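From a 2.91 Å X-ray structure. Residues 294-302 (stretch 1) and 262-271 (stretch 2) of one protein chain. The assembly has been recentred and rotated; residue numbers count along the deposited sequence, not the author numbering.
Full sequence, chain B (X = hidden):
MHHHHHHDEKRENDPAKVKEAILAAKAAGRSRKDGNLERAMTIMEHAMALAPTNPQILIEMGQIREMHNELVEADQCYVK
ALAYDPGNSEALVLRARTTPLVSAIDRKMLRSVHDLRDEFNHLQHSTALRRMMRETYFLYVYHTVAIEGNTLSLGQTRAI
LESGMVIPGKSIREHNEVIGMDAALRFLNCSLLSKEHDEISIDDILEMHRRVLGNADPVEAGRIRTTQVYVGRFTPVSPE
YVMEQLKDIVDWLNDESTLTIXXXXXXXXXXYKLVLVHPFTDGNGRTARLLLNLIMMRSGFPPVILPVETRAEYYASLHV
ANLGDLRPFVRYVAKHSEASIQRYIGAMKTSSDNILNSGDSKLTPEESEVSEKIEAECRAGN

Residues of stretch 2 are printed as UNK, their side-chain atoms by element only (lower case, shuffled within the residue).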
# COMPACT_ATOMS: atom_id res chain seq x y z
N LEU B 294 -16.01 -9.66 -13.09
CA LEU B 294 -15.26 -9.82 -14.32
C LEU B 294 -15.95 -10.86 -15.20
O LEU B 294 -16.29 -10.57 -16.34
CB LEU B 294 -13.83 -10.24 -14.00
CG LEU B 294 -12.97 -10.78 -15.14
CD1 LEU B 294 -12.73 -9.71 -16.16
CD2 LEU B 294 -11.65 -11.28 -14.58
N ILE B 295 -16.16 -12.05 -14.66
CA ILE B 295 -16.86 -13.11 -15.39
C ILE B 295 -18.23 -12.65 -15.93
O ILE B 295 -18.57 -12.92 -17.08
CB ILE B 295 -17.08 -14.33 -14.50
CG1 ILE B 295 -15.74 -14.91 -14.09
CG2 ILE B 295 -17.90 -15.38 -15.22
CD1 ILE B 295 -15.90 -16.13 -13.28
N MET B 296 -19.00 -11.94 -15.11
CA MET B 296 -20.31 -11.49 -15.54
C MET B 296 -20.24 -10.44 -16.65
O MET B 296 -21.12 -10.39 -17.51
CB MET B 296 -21.06 -10.89 -14.36
CG MET B 296 -21.47 -11.90 -13.36
SD MET B 296 -22.87 -12.74 -14.06
CE MET B 296 -24.14 -11.48 -13.93
N MET B 297 -19.20 -9.62 -16.65
CA MET B 297 -19.06 -8.54 -17.63
C MET B 297 -18.56 -9.07 -18.98
O MET B 297 -18.99 -8.60 -20.03
CB MET B 297 -18.10 -7.46 -17.11
CG MET B 297 -18.66 -6.63 -15.95
SD MET B 297 -17.75 -5.09 -15.60
CE MET B 297 -18.33 -4.02 -16.92
N ARG B 298 -17.69 -10.07 -18.94
CA ARG B 298 -17.20 -10.66 -20.18
C ARG B 298 -18.32 -11.43 -20.89
O ARG B 298 -18.15 -11.87 -22.02
CB ARG B 298 -16.00 -11.56 -19.93
CG ARG B 298 -14.92 -10.83 -19.19
CD ARG B 298 -13.55 -11.43 -19.40
NE ARG B 298 -13.57 -12.88 -19.46
CZ ARG B 298 -12.79 -13.58 -20.27
NH1 ARG B 298 -11.94 -12.94 -21.07
NH2 ARG B 298 -12.86 -14.92 -20.27
N SER B 299 -19.44 -11.60 -20.21
CA SER B 299 -20.61 -12.22 -20.82
C SER B 299 -21.68 -11.18 -21.07
O SER B 299 -22.86 -11.52 -21.21
CB SER B 299 -21.15 -13.34 -19.93
OG SER B 299 -20.15 -14.32 -19.72
N GLY B 300 -21.27 -9.92 -21.11
CA GLY B 300 -22.18 -8.85 -21.52
C GLY B 300 -23.05 -8.22 -20.44
O GLY B 300 -23.99 -7.51 -20.77
N PHE B 301 -22.77 -8.49 -19.17
CA PHE B 301 -23.54 -7.86 -18.09
C PHE B 301 -22.91 -6.55 -17.67
O PHE B 301 -21.70 -6.37 -17.76
CB PHE B 301 -23.64 -8.79 -16.88
CG PHE B 301 -24.61 -9.92 -17.06
CD1 PHE B 301 -24.21 -11.10 -17.66
CD2 PHE B 301 -25.92 -9.80 -16.63
CE1 PHE B 301 -25.09 -12.14 -17.83
CE2 PHE B 301 -26.81 -10.84 -16.79
CZ PHE B 301 -26.41 -12.01 -17.39
N PRO B 302 -23.75 -5.62 -17.19
CA PRO B 302 -23.21 -4.43 -16.53
C PRO B 302 -22.56 -4.86 -15.23
O PRO B 302 -22.79 -5.98 -14.81
CB PRO B 302 -24.44 -3.57 -16.28
CG PRO B 302 -25.56 -4.55 -16.19
CD PRO B 302 -25.22 -5.63 -17.17
N UNK B 262 -24.26 -21.59 -17.75
CA UNK B 262 -24.74 -20.22 -17.59
C UNK B 262 -23.71 -19.33 -16.91
O UNK B 262 -23.18 -19.68 -15.85
c UNK B 262 -26.83 -18.92 -16.91
o UNK B 262 -28.04 -18.98 -17.24
o UNK B 262 -26.26 -17.84 -16.65
c UNK B 262 -26.05 -20.22 -16.79
N UNK B 263 -23.41 -18.16 -17.51
CA UNK B 263 -22.48 -17.17 -16.98
C UNK B 263 -22.72 -16.88 -15.49
O UNK B 263 -21.76 -16.73 -14.74
c UNK B 263 -23.98 -17.72 -18.80
c UNK B 263 -22.77 -15.94 -17.83
c UNK B 263 -23.21 -16.48 -19.11
N UNK B 264 -23.99 -16.76 -15.09
CA UNK B 264 -24.30 -16.49 -13.69
C UNK B 264 -23.83 -17.61 -12.76
O UNK B 264 -23.24 -17.36 -11.71
c UNK B 264 -25.79 -16.29 -13.49
c UNK B 264 -27.74 -14.78 -14.05
c UNK B 264 -26.27 -15.06 -14.25
c UNK B 264 -26.11 -16.11 -12.04
N UNK B 265 -24.10 -18.84 -13.15
CA UNK B 265 -23.65 -19.97 -12.36
C UNK B 265 -22.12 -20.10 -12.37
O UNK B 265 -21.50 -20.38 -11.35
c UNK B 265 -25.31 -23.42 -12.14
o UNK B 265 -26.13 -23.23 -13.07
o UNK B 265 -25.23 -24.48 -11.48
c UNK B 265 -24.32 -21.24 -12.85
c UNK B 265 -24.37 -22.30 -11.79
N UNK B 266 -21.53 -19.88 -13.55
CA UNK B 266 -20.09 -19.85 -13.70
C UNK B 266 -19.48 -18.85 -12.69
O UNK B 266 -18.48 -19.13 -12.01
c UNK B 266 -18.25 -19.54 -15.45
c UNK B 266 -17.99 -19.65 -16.95
c UNK B 266 -19.42 -18.72 -18.75
n UNK B 266 -18.61 -18.56 -17.71
c UNK B 266 -19.73 -19.50 -15.15
n UNK B 266 -19.73 -19.94 -19.17
n UNK B 266 -19.93 -17.67 -19.37
N UNK B 267 -20.08 -17.66 -12.63
CA UNK B 267 -19.66 -16.59 -11.73
C UNK B 267 -19.78 -16.98 -10.25
O UNK B 267 -18.85 -16.79 -9.45
c UNK B 267 -20.46 -15.34 -12.02
N UNK B 268 -20.95 -17.50 -9.87
CA UNK B 268 -21.15 -17.93 -8.50
C UNK B 268 -20.13 -19.00 -8.09
O UNK B 268 -19.54 -18.95 -7.00
c UNK B 268 -22.56 -18.46 -8.33
N UNK B 269 -19.90 -19.96 -8.97
CA UNK B 269 -18.98 -21.04 -8.65
C UNK B 269 -17.55 -20.50 -8.54
O UNK B 269 -16.78 -20.93 -7.67
c UNK B 269 -20.42 -22.83 -9.71
c UNK B 269 -20.63 -23.77 -10.88
c UNK B 269 -19.05 -22.18 -9.70
c UNK B 269 -17.98 -23.24 -9.43
N UNK B 270 -17.20 -19.56 -9.41
CA UNK B 270 -15.89 -18.92 -9.33
C UNK B 270 -15.69 -18.25 -7.97
O UNK B 270 -14.70 -18.50 -7.27
c UNK B 270 -15.75 -17.92 -10.41
N UNK B 271 -16.64 -17.39 -7.62
CA UNK B 271 -16.66 -16.74 -6.32
C UNK B 271 -16.43 -17.73 -5.19
O UNK B 271 -15.58 -17.52 -4.31
c UNK B 271 -18.16 -15.03 -2.63
n UNK B 271 -18.22 -13.83 -3.18
n UNK B 271 -18.07 -15.93 -3.59
c UNK B 271 -18.17 -13.97 -4.54
c UNK B 271 -18.07 -15.29 -4.81
c UNK B 271 -17.98 -16.03 -6.10

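Position 262 carries two side-chain carbons, the second bearing two oxygens, a short carboxylate that makes no contact with stretch 1; it is Asp 262. It sits at the N-cap, where OD1 accepts a hydrogen bond of 3.0 Å from the backbone N of position 264 and so satisfies an amide in the first turn, which has no carbonyl of its own helix to bond.

At 263, three carbons close a ring onto the backbone nitrogen, and CB, which points toward stretch 1, lies 3.6 Å from Ser 299 OG and 4.5 Å from Phe 301 CE1; this is Pro 263. As the first residue of the helix, it loses little by lacking an amide hydrogen.

Position 264 has four carbons, forked at the first, with one arm two carbons long. Its CA-to-CB bond runs sideways, yet the inner carbon of the longer arm reaches Met 296 SD at 4.1 Å and Phe 301 CZ at 4.4 Å, so the residue, Ile 264, packs against both side chains.

Three carbons, the third carrying two oxygens, make position 265 a longer carboxylate. It points away from stretch 1, does not touch it and is partly exposed; it is Glu 265.

The side chain at 266 runs through three carbons and a nitrogen to a carbon holding two more nitrogens, a guanidinium. It extends along stretch 1, with the chain nitrogen 4.1 Å from Ile 295 CG2 and one terminal nitrogen 3.4 Å from Ser 299 OG; this is Arg 266. The terminal nitrogen is NH2, which donates a weak hydrogen bond to that hydroxyl. Both Ile 295 CG2 and Ser 299 OG lie at the guanidinium edge, near its plane.

A single carbon at 267, the CB, rests 3.8 Å from Met 296 CG and 4.1 Å from Ile 295 CG2, which gives Ala 267. The small side chain lets the backbones come close: its CA is 5.8 Å from the CA of Ile 295.

Position 268 also has one carbon, but it points away and touches nothing on stretch 1; it is Ala 268.

At 269, four carbons again fork at the first, with one arm of two carbons. The side chain is directed sideways and stays out of contact with stretch 1; it is Ile 269.

One carbon at 270, pointing toward stretch 1, meets Ile 295 CD1 at 3.4 Å through CB, a tight apolar approach; this is Ala 270.

Position 271 bears one carbon and then a five-membered ring of three carbons and two nitrogens, and contacts nothing on stretch 1: His 271. Its NE2 is hydrogen-bonded elsewhere in the structure.

The contact, burying 376 Å² in total, is mainly apolar. Ile 295 is its largest contributor, spanning Ala 267 and Ala 270, while Met 296 packs on Ile 264 and Ala 267. Beyond the helical part of stretch 1, Ser 299 and Phe 301 meet the first turn of the other helix. Ser 299 OG also donates a weak hydrogen bond to Ile 295 O at 3.4 Å, so the same hydroxyl links the backbone of Ile 295 with Arg 266, through two weak bonds.

Stretch 2 (262-271) DPIERAAIAH
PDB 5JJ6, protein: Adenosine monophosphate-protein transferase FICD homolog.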